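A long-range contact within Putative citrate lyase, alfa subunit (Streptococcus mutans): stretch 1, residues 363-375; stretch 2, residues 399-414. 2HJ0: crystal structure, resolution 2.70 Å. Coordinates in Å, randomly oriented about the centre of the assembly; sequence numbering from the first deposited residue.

Stretch 1, residues 363-375: VINQLDICVLSAL
Stretch 2 (399-414) GHCDTAFAAKMSLVIS

Stretch 2 runs as a helix, a short turn and a strand, and it packs on stretch 1 by two surfaces: its helix, 400-406, covers one face of strand 369-372, whereas its strand, 409-413, lies beside that strand, parallel to it. The helix runs at 146° to strand 369-372, with axes 8.1 Å apart; the two strands diverge by 17° and approach to 4.7 Å. Together the stretches bury 1086 Å².

Gly399 occupies the N-cap position, and its O accepts from Thr403 N (2.8 Å). His400 (chi1 t, chi2 -74°) then reaches across to stretch 1, where NE2 donates to Ser373 O at 2.9 Å, near the ring plane. Leu372 (m, t) places CD1 over the ring face, 4.0 Å from the centroid in a CH-pi contact, and 3.8 Å from Ala404 CB. One turn along from His400, Thr403 (p) places OG1 3.5 Å from Cys370 SG and CG2 3.9 Å from Ile364 CG2. Ala406 points toward stretch 1 and packs against the 3-10 segment 363-365, its CB 3.5 Å from CD1 of Ile364 (p, t).

Ala407 (phi/psi -52/144) leaves the helical conformation, and Lys408 (-66/-37) completes the link to the strand. Ala407 CB lies 3.7 Å from Cys370 SG, and its CA makes a CA-H...O contact with Leu367 O at 3.4 Å. The same carbonyl accepts a hydrogen bond from Lys408 N (3.3 Å). Lys408 (m, m, t, m) curls its chain so that NZ forms a salt bridge with OD1 of Asp368 (m, chi2 -42°) at 3.5 Å.

From here the register is Ile369-Met409, Cys370-Ser410, Val371-Leu411 and Leu372-Val412, with CA-CA spacings of 4.7 to 5.3 Å. Selenomethionine Met409 (t, t, p) donates weakly from N to Asp368 O (3.1 Å), and its O receives a weak bond from Cys370 N (3.4 Å). The ladder then tightens: Leu411 N to Cys370 O is 2.9 Å, Leu372 N to Leu411 O 2.7 Å and Ile413 N to Leu372 O 2.9 Å.

Side chains alternate across this sheet. Met409 and Leu411 (chi1 -101°, chi2 p) share a face with Ile369 (t, m) and Val371 (t), bringing Met409 CE to 3.4 Å from Ile369 CG1 and Leu411 CD1 to 4.2 Å from Ile369 CD1. Ser410 (m) and Val412 (t) share the other with Cys370 (p) and Leu372, the face covered by the helix; Ser410 OG donates back to Ala404 O at 2.6 Å, tying strand to helix. Val412 CG1 meets Ala374 CB at 3.8 Å, and Ile413 CD1 (p, t) lies 3.8 Å from Val371 CG1.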

ATOM      1  N   VAL A 363       4.691 -10.636   9.541  1.00 11.25           N
ATOM      2  CA  VAL A 363       3.795 -11.083  10.601  1.00 12.35           C
ATOM      3  C   VAL A 363       4.217 -12.429  11.196  1.00 12.63           C
ATOM      4  O   VAL A 363       4.129 -12.631  12.411  1.00 13.33           O
ATOM      5  CB  VAL A 363       2.319 -11.166  10.124  1.00 12.19           C
ATOM      6  CG1 VAL A 363       1.847  -9.800   9.649  1.00 10.17           C
ATOM      7  CG2 VAL A 363       2.185 -12.175   9.001  1.00 16.14           C
ATOM      8  N   ILE A 364       4.697 -13.343  10.365  1.00 12.57           N
ATOM      9  CA  ILE A 364       5.109 -14.644  10.880  1.00 15.17           C
ATOM     10  C   ILE A 364       6.227 -14.493  11.918  1.00 17.35           C
ATOM     11  O   ILE A 364       6.571 -15.430  12.650  1.00 16.75           O
ATOM     12  CB  ILE A 364       5.615 -15.552   9.763  1.00 14.39           C
ATOM     13  CG1 ILE A 364       6.852 -14.908   9.121  1.00 15.46           C
ATOM     14  CG2 ILE A 364       4.500 -15.815   8.774  1.00 13.08           C
ATOM     15  CD1 ILE A 364       7.647 -15.833   8.218  1.00 14.11           C
ATOM     16  N   ASN A 365       6.808 -13.302  11.961  1.00 19.17           N
ATOM     17  CA  ASN A 365       7.867 -13.012  12.910  1.00 20.20           C
ATOM     18  C   ASN A 365       7.254 -12.804  14.298  1.00 19.72           C
ATOM     19  O   ASN A 365       7.955 -12.780  15.314  1.00 18.31           O
ATOM     20  CB  ASN A 365       8.604 -11.761  12.470  1.00 24.72           C
ATOM     21  CG  ASN A 365      10.082 -11.847  12.723  1.00 28.57           C
ATOM     22  OD1 ASN A 365      10.865 -11.143  12.085  1.00 32.41           O
ATOM     23  ND2 ASN A 365      10.484 -12.715  13.658  1.00 29.03           N
ATOM     24  N   GLN A 366       5.933 -12.659  14.327  1.00 17.75           N
ATOM     25  CA  GLN A 366       5.227 -12.475  15.572  1.00 16.44           C
ATOM     26  C   GLN A 366       4.414 -13.714  15.873  1.00 15.80           C
ATOM     27  O   GLN A 366       3.576 -13.726  16.767  1.00 17.24           O
ATOM     28  CB  GLN A 366       4.321 -11.257  15.478  1.00 17.27           C
ATOM     29  CG  GLN A 366       5.075  -9.991  15.118  1.00 18.64           C
ATOM     30  CD  GLN A 366       6.187  -9.682  16.094  1.00 19.01           C
ATOM     31  OE1 GLN A 366       7.185  -9.057  15.733  1.00 19.31           O
ATOM     32  NE2 GLN A 366       6.017 -10.110  17.341  1.00 18.42           N
ATOM     33  N   LEU A 367       4.684 -14.773  15.136  1.00 14.70           N
ATOM     34  CA  LEU A 367       3.965 -16.012  15.317  1.00 15.40           C
ATOM     35  C   LEU A 367       4.580 -16.874  16.435  1.00 16.40           C
ATOM     36  O   LEU A 367       5.779 -17.143  16.420  1.00 18.06           O
ATOM     37  CB  LEU A 367       3.977 -16.751  13.986  1.00 14.67           C
ATOM     38  CG  LEU A 367       3.080 -17.963  13.800  1.00 16.11           C
ATOM     39  CD1 LEU A 367       1.617 -17.605  14.058  1.00 15.14           C
ATOM     40  CD2 LEU A 367       3.272 -18.477  12.380  1.00 15.75           C
ATOM     41  N   ASP A 368       3.773 -17.302  17.406  1.00 16.29           N
ATOM     42  CA  ASP A 368       4.295 -18.136  18.491  1.00 15.99           C
ATOM     43  C   ASP A 368       4.364 -19.612  18.115  1.00 15.00           C
ATOM     44  O   ASP A 368       5.279 -20.321  18.533  1.00 14.58           O
ATOM     45  CB  ASP A 368       3.456 -18.013  19.776  1.00 16.94           C
ATOM     46  CG  ASP A 368       3.499 -16.627  20.383  1.00 18.69           C
ATOM     47  OD1 ASP A 368       4.600 -16.014  20.420  1.00 20.59           O
ATOM     48  OD2 ASP A 368       2.429 -16.158  20.840  1.00 19.01           O
ATOM     49  N   ILE A 369       3.400 -20.090  17.340  1.00 13.54           N
ATOM     50  CA  ILE A 369       3.436 -21.495  16.967  1.00 13.12           C
ATOM     51  C   ILE A 369       2.735 -21.765  15.635  1.00 11.88           C
ATOM     52  O   ILE A 369       1.781 -21.087  15.269  1.00 12.79           O
ATOM     53  CB  ILE A 369       2.829 -22.367  18.113  1.00 13.87           C
ATOM     54  CG1 ILE A 369       3.209 -23.821  17.914  1.00 15.64           C
ATOM     55  CG2 ILE A 369       1.305 -22.234  18.148  1.00 12.80           C
ATOM     56  CD1 ILE A 369       2.310 -24.550  16.928  1.00 21.78           C
ATOM     57  N   CYS A 370       3.249 -22.736  14.894  1.00 10.27           N
ATOM     58  CA  CYS A 370       2.657 -23.110  13.631  1.00  9.18           C
ATOM     59  C   CYS A 370       2.574 -24.639  13.560  1.00  8.17           C
ATOM     60  O   CYS A 370       3.430 -25.353  14.098  1.00  5.24           O
ATOM     61  CB  CYS A 370       3.473 -22.554  12.452  1.00 10.43           C
ATOM     62  SG  CYS A 370       5.157 -23.275  12.249  1.00 13.75           S
ATOM     63  N   VAL A 371       1.525 -25.124  12.899  1.00  8.32           N
ATOM     64  CA  VAL A 371       1.283 -26.548  12.730  1.00  8.20           C
ATOM     65  C   VAL A 371       1.388 -26.849  11.237  1.00  8.69           C
ATOM     66  O   VAL A 371       0.552 -26.419  10.452  1.00  8.78           O
ATOM     67  CB  VAL A 371      -0.123 -26.911  13.258  1.00  9.25           C
ATOM     68  CG1 VAL A 371      -0.335 -28.419  13.198  1.00  9.63           C
ATOM     69  CG2 VAL A 371      -0.288 -26.404  14.695  1.00  7.14           C
ATOM     70  N   LEU A 372       2.421 -27.589  10.852  1.00  8.88           N
ATOM     71  CA  LEU A 372       2.662 -27.928   9.454  1.00 10.34           C
ATOM     72  C   LEU A 372       2.563 -29.423   9.172  1.00 12.11           C
ATOM     73  O   LEU A 372       2.649 -30.240  10.091  1.00 12.62           O
ATOM     74  CB  LEU A 372       4.056 -27.459   9.065  1.00  9.36           C
ATOM     75  CG  LEU A 372       4.287 -25.989   9.382  1.00  8.34           C
ATOM     76  CD1 LEU A 372       5.756 -25.639   9.253  1.00  5.14           C
ATOM     77  CD2 LEU A 372       3.432 -25.162   8.451  1.00  8.15           C
ATOM     78  N   SER A 373       2.407 -29.783   7.900  1.00 12.89           N
ATOM     79  CA  SER A 373       2.331 -31.196   7.539  1.00 15.04           C
ATOM     80  C   SER A 373       3.576 -31.550   6.748  1.00 14.40           C
ATOM     81  O   SER A 373       4.448 -30.704   6.575  1.00 14.79           O
ATOM     82  CB  SER A 373       1.077 -31.482   6.714  1.00 15.48           C
ATOM     83  OG  SER A 373       0.984 -30.552   5.656  1.00 18.76           O
ATOM     84  N   ALA A 374       3.667 -32.788   6.274  1.00 14.54           N
ATOM     85  CA  ALA A 374       4.846 -33.205   5.527  1.00 14.97           C
ATOM     86  C   ALA A 374       4.669 -34.476   4.714  1.00 15.23           C
ATOM     87  O   ALA A 374       3.842 -35.335   5.037  1.00 14.50           O
ATOM     88  CB  ALA A 374       6.000 -33.389   6.486  1.00 12.69           C
ATOM     89  N   LEU A 375       5.448 -34.587   3.642  1.00 16.02           N
ATOM     90  CA  LEU A 375       5.418 -35.793   2.819  1.00 16.61           C
ATOM     91  C   LEU A 375       6.477 -36.722   3.417  1.00 17.34           C
ATOM     92  O   LEU A 375       6.238 -37.913   3.612  1.00 18.97           O
ATOM     93  CB  LEU A 375       5.769 -35.487   1.370  1.00 14.52           C
ATOM     94  CG  LEU A 375       4.757 -34.689   0.578  1.00 13.62           C
ATOM     95  CD1 LEU A 375       5.353 -34.391  -0.780  1.00 15.02           C
ATOM     96  CD2 LEU A 375       3.463 -35.459   0.427  1.00 14.62           C
ATOM     97  N   GLY A 399       4.553 -21.641   2.388  1.00 11.26           N
ATOM     98  CA  GLY A 399       5.210 -20.863   3.418  1.00 10.30           C
ATOM     99  C   GLY A 399       5.834 -21.768   4.464  1.00 10.13           C
ATOM    100  O   GLY A 399       6.258 -21.318   5.533  1.00 11.66           O
ATOM    101  N   HIS A 400       5.895 -23.051   4.142  1.00  8.76           N
ATOM    102  CA  HIS A 400       6.439 -24.052   5.040  1.00  8.59           C
ATOM    103  C   HIS A 400       7.787 -23.665   5.669  1.00 10.21           C
ATOM    104  O   HIS A 400       7.864 -23.417   6.871  1.00 11.07           O
ATOM    105  CB  HIS A 400       6.553 -25.375   4.297  1.00  5.28           C
ATOM    106  CG  HIS A 400       6.570 -26.568   5.192  1.00  3.81           C
ATOM    107  ND1 HIS A 400       7.662 -26.911   5.959  1.00  3.08           N
ATOM    108  CD2 HIS A 400       5.640 -27.527   5.410  1.00  3.20           C
ATOM    109  CE1 HIS A 400       7.408 -28.038   6.603  1.00  2.26           C
ATOM    110  NE2 HIS A 400       6.188 -28.433   6.287  1.00  1.23           N
ATOM    111  N   CYS A 401       8.853 -23.604   4.880  1.00 11.16           N
ATOM    112  CA  CYS A 401      10.136 -23.238   5.460  1.00 11.54           C
ATOM    113  C   CYS A 401      10.097 -21.811   6.015  1.00 12.04           C
ATOM    114  O   CYS A 401      10.916 -21.458   6.855  1.00 12.89           O
ATOM    115  CB  CYS A 401      11.267 -23.366   4.431  1.00 10.91           C
ATOM    116  SG  CYS A 401      11.387 -22.031   3.221  1.00 12.72           S
ATOM    117  N   ASP A 402       9.146 -21.001   5.550  1.00 11.91           N
ATOM    118  CA  ASP A 402       9.010 -19.619   6.013  1.00 11.33           C
ATOM    119  C   ASP A 402       8.587 -19.521   7.467  1.00 11.13           C
ATOM    120  O   ASP A 402       9.310 -19.001   8.306  1.00 10.27           O
ATOM    121  CB  ASP A 402       7.961 -18.856   5.200  1.00 13.01           C
ATOM    122  CG  ASP A 402       8.451 -18.440   3.842  1.00 15.20           C
ATOM    123  OD1 ASP A 402       9.622 -17.992   3.730  1.00 16.61           O
ATOM    124  OD2 ASP A 402       7.648 -18.536   2.885  1.00 15.54           O
ATOM    125  N   THR A 403       7.386 -19.997   7.758  1.00 11.74           N
ATOM    126  CA  THR A 403       6.891 -19.908   9.116  1.00 12.97           C
ATOM    127  C   THR A 403       7.674 -20.849  10.023  1.00 11.97           C
ATOM    128  O   THR A 403       7.959 -20.532  11.178  1.00 11.48           O
ATOM    129  CB  THR A 403       5.406 -20.252   9.183  1.00 12.32           C
ATOM    130  OG1 THR A 403       5.256 -21.668   9.087  1.00 17.15           O
ATOM    131  CG2 THR A 403       4.680 -19.611   8.043  1.00 10.68           C
ATOM    132  N   ALA A 404       8.032 -22.013   9.500  1.00 11.17           N
ATOM    133  CA  ALA A 404       8.779 -22.963  10.309  1.00 10.83           C
ATOM    134  C   ALA A 404       9.952 -22.253  10.951  1.00 10.97           C
ATOM    135  O   ALA A 404      10.342 -22.556  12.075  1.00 12.81           O
ATOM    136  CB  ALA A 404       9.280 -24.115   9.464  1.00  9.08           C
ATOM    137  N   PHE A 405      10.532 -21.299  10.242  1.00 10.07           N
ATOM    138  CA  PHE A 405      11.656 -20.598  10.815  1.00  9.51           C
ATOM    139  C   PHE A 405      11.240 -19.476  11.767  1.00  9.83           C
ATOM    140  O   PHE A 405      11.754 -19.387  12.876  1.00 10.57           O
ATOM    141  CB  PHE A 405      12.554 -20.052   9.704  1.00  8.17           C
ATOM    142  CG  PHE A 405      13.639 -19.129  10.197  1.00  7.17           C
ATOM    143  CD1 PHE A 405      13.404 -17.767  10.329  1.00  5.35           C
ATOM    144  CD2 PHE A 405      14.887 -19.627  10.549  1.00  6.01           C
ATOM    145  CE1 PHE A 405      14.389 -16.924  10.801  1.00  6.49           C
ATOM    146  CE2 PHE A 405      15.878 -18.786  11.023  1.00  5.48           C
ATOM    147  CZ  PHE A 405      15.628 -17.433  11.150  1.00  6.54           C
ATOM    148  N   ALA A 406      10.311 -18.629  11.335  1.00  8.92           N
ATOM    149  CA  ALA A 406       9.886 -17.509  12.145  1.00  8.60           C
ATOM    150  C   ALA A 406       9.236 -17.908  13.453  1.00 10.42           C
ATOM    151  O   ALA A 406       9.539 -17.331  14.499  1.00 12.22           O
ATOM    152  CB  ALA A 406       8.957 -16.637  11.362  1.00  8.82           C
ATOM    153  N   ALA A 407       8.356 -18.899  13.403  1.00 11.11           N
ATOM    154  CA  ALA A 407       7.635 -19.362  14.590  1.00 11.78           C
ATOM    155  C   ALA A 407       8.550 -19.703  15.772  1.00 12.76           C
ATOM    156  O   ALA A 407       9.655 -20.204  15.591  1.00 12.83           O
ATOM    157  CB  ALA A 407       6.782 -20.565  14.226  1.00 12.13           C
ATOM    158  N   LYS A 408       8.077 -19.403  16.976  1.00 13.08           N
ATOM    159  CA  LYS A 408       8.826 -19.672  18.187  1.00 13.39           C
ATOM    160  C   LYS A 408       8.924 -21.169  18.311  1.00 14.20           C
ATOM    161  O   LYS A 408       9.919 -21.701  18.777  1.00 14.58           O
ATOM    162  CB  LYS A 408       8.083 -19.167  19.420  1.00 16.20           C
ATOM    163  CG  LYS A 408       7.772 -17.687  19.470  1.00 17.84           C
ATOM    164  CD  LYS A 408       9.000 -16.853  19.693  1.00 19.83           C
ATOM    165  CE  LYS A 408       8.593 -15.457  20.135  1.00 23.04           C
ATOM    166  NZ  LYS A 408       7.678 -14.798  19.154  1.00 23.92           N
HETATM  167  N   MSE A 409       7.859 -21.856  17.927  1.00 15.65           N
HETATM  168  CA  MSE A 409       7.849 -23.309  18.005  1.00 16.87           C
HETATM  169  C   MSE A 409       7.126 -23.923  16.818  1.00 16.67           C
HETATM  170  O   MSE A 409       5.914 -23.760  16.651  1.00 16.13           O
HETATM  171  CB  MSE A 409       7.198 -23.761  19.307  1.00 16.40           C
HETATM  172  CG  MSE A 409       7.102 -25.263  19.450  1.00 19.27           C
HETATM  173 SE   MSE A 409       6.304 -25.714  21.156  1.00 22.81          SE
HETATM  174  CE  MSE A 409       4.469 -25.344  20.741  1.00 18.33           C
ATOM    175  N   SER A 410       7.892 -24.638  16.003  1.00 16.87           N
ATOM    176  CA  SER A 410       7.370 -25.286  14.813  1.00 17.34           C
ATOM    177  C   SER A 410       6.961 -26.730  15.036  1.00 16.66           C
ATOM    178  O   SER A 410       7.756 -27.547  15.502  1.00 15.54           O
ATOM    179  CB  SER A 410       8.410 -25.233  13.696  1.00 18.04           C
ATOM    180  OG  SER A 410       8.450 -23.946  13.115  1.00 22.15           O
ATOM    181  N   LEU A 411       5.714 -27.044  14.696  1.00 16.34           N
ATOM    182  CA  LEU A 411       5.220 -28.407  14.826  1.00 14.99           C
ATOM    183  C   LEU A 411       5.004 -28.999  13.452  1.00 15.31           C
ATOM    184  O   LEU A 411       4.379 -28.382  12.594  1.00 16.11           O
ATOM    185  CB  LEU A 411       3.896 -28.450  15.584  1.00 14.20           C
ATOM    186  CG  LEU A 411       3.986 -28.865  17.044  1.00 14.71           C
ATOM    187  CD1 LEU A 411       4.789 -27.809  17.798  1.00 16.62           C
ATOM    188  CD2 LEU A 411       2.590 -29.007  17.631  1.00 13.91           C
ATOM    189  N   VAL A 412       5.543 -30.188  13.232  1.00 15.21           N
ATOM    190  CA  VAL A 412       5.353 -30.875  11.964  1.00 14.83           C
ATOM    191  C   VAL A 412       4.636 -32.182  12.309  1.00 15.21           C
ATOM    192  O   VAL A 412       5.238 -33.134  12.822  1.00 13.65           O
ATOM    193  CB  VAL A 412       6.709 -31.176  11.246  1.00 14.30           C
ATOM    194  CG1 VAL A 412       6.479 -32.055  10.031  1.00 12.50           C
ATOM    195  CG2 VAL A 412       7.374 -29.873  10.817  1.00 12.22           C
ATOM    196  N   ILE A 413       3.333 -32.211  12.063  1.00 15.62           N
ATOM    197  CA  ILE A 413       2.561 -33.404  12.358  1.00 16.54           C
ATOM    198  C   ILE A 413       2.237 -34.164  11.089  1.00 17.00           C
ATOM    199  O   ILE A 413       2.004 -33.570  10.041  1.00 18.05           O
ATOM    200  CB  ILE A 413       1.245 -33.060  13.099  1.00 17.01           C
ATOM    201  CG1 ILE A 413       0.257 -32.383  12.151  1.00 16.54           C
ATOM    202  CG2 ILE A 413       1.534 -32.137  14.269  1.00 16.26           C
ATOM    203  CD1 ILE A 413      -1.088 -32.146  12.781  1.00 17.38           C
ATOM    204  N   SER A 414       2.239 -35.488  11.194  1.00 18.61           N
ATOM    205  CA  SER A 414       1.948 -36.362  10.058  1.00 20.33           C
ATOM    206  C   SER A 414       1.947 -37.850  10.421  1.00 20.59           C
ATOM    207  O   SER A 414       2.811 -38.324  11.168  1.00 18.98           O
ATOM    208  CB  SER A 414       2.951 -36.146   8.933  1.00 19.40           C
ATOM    209  OG  SER A 414       2.775 -37.167   7.971  1.00 19.85           O
TER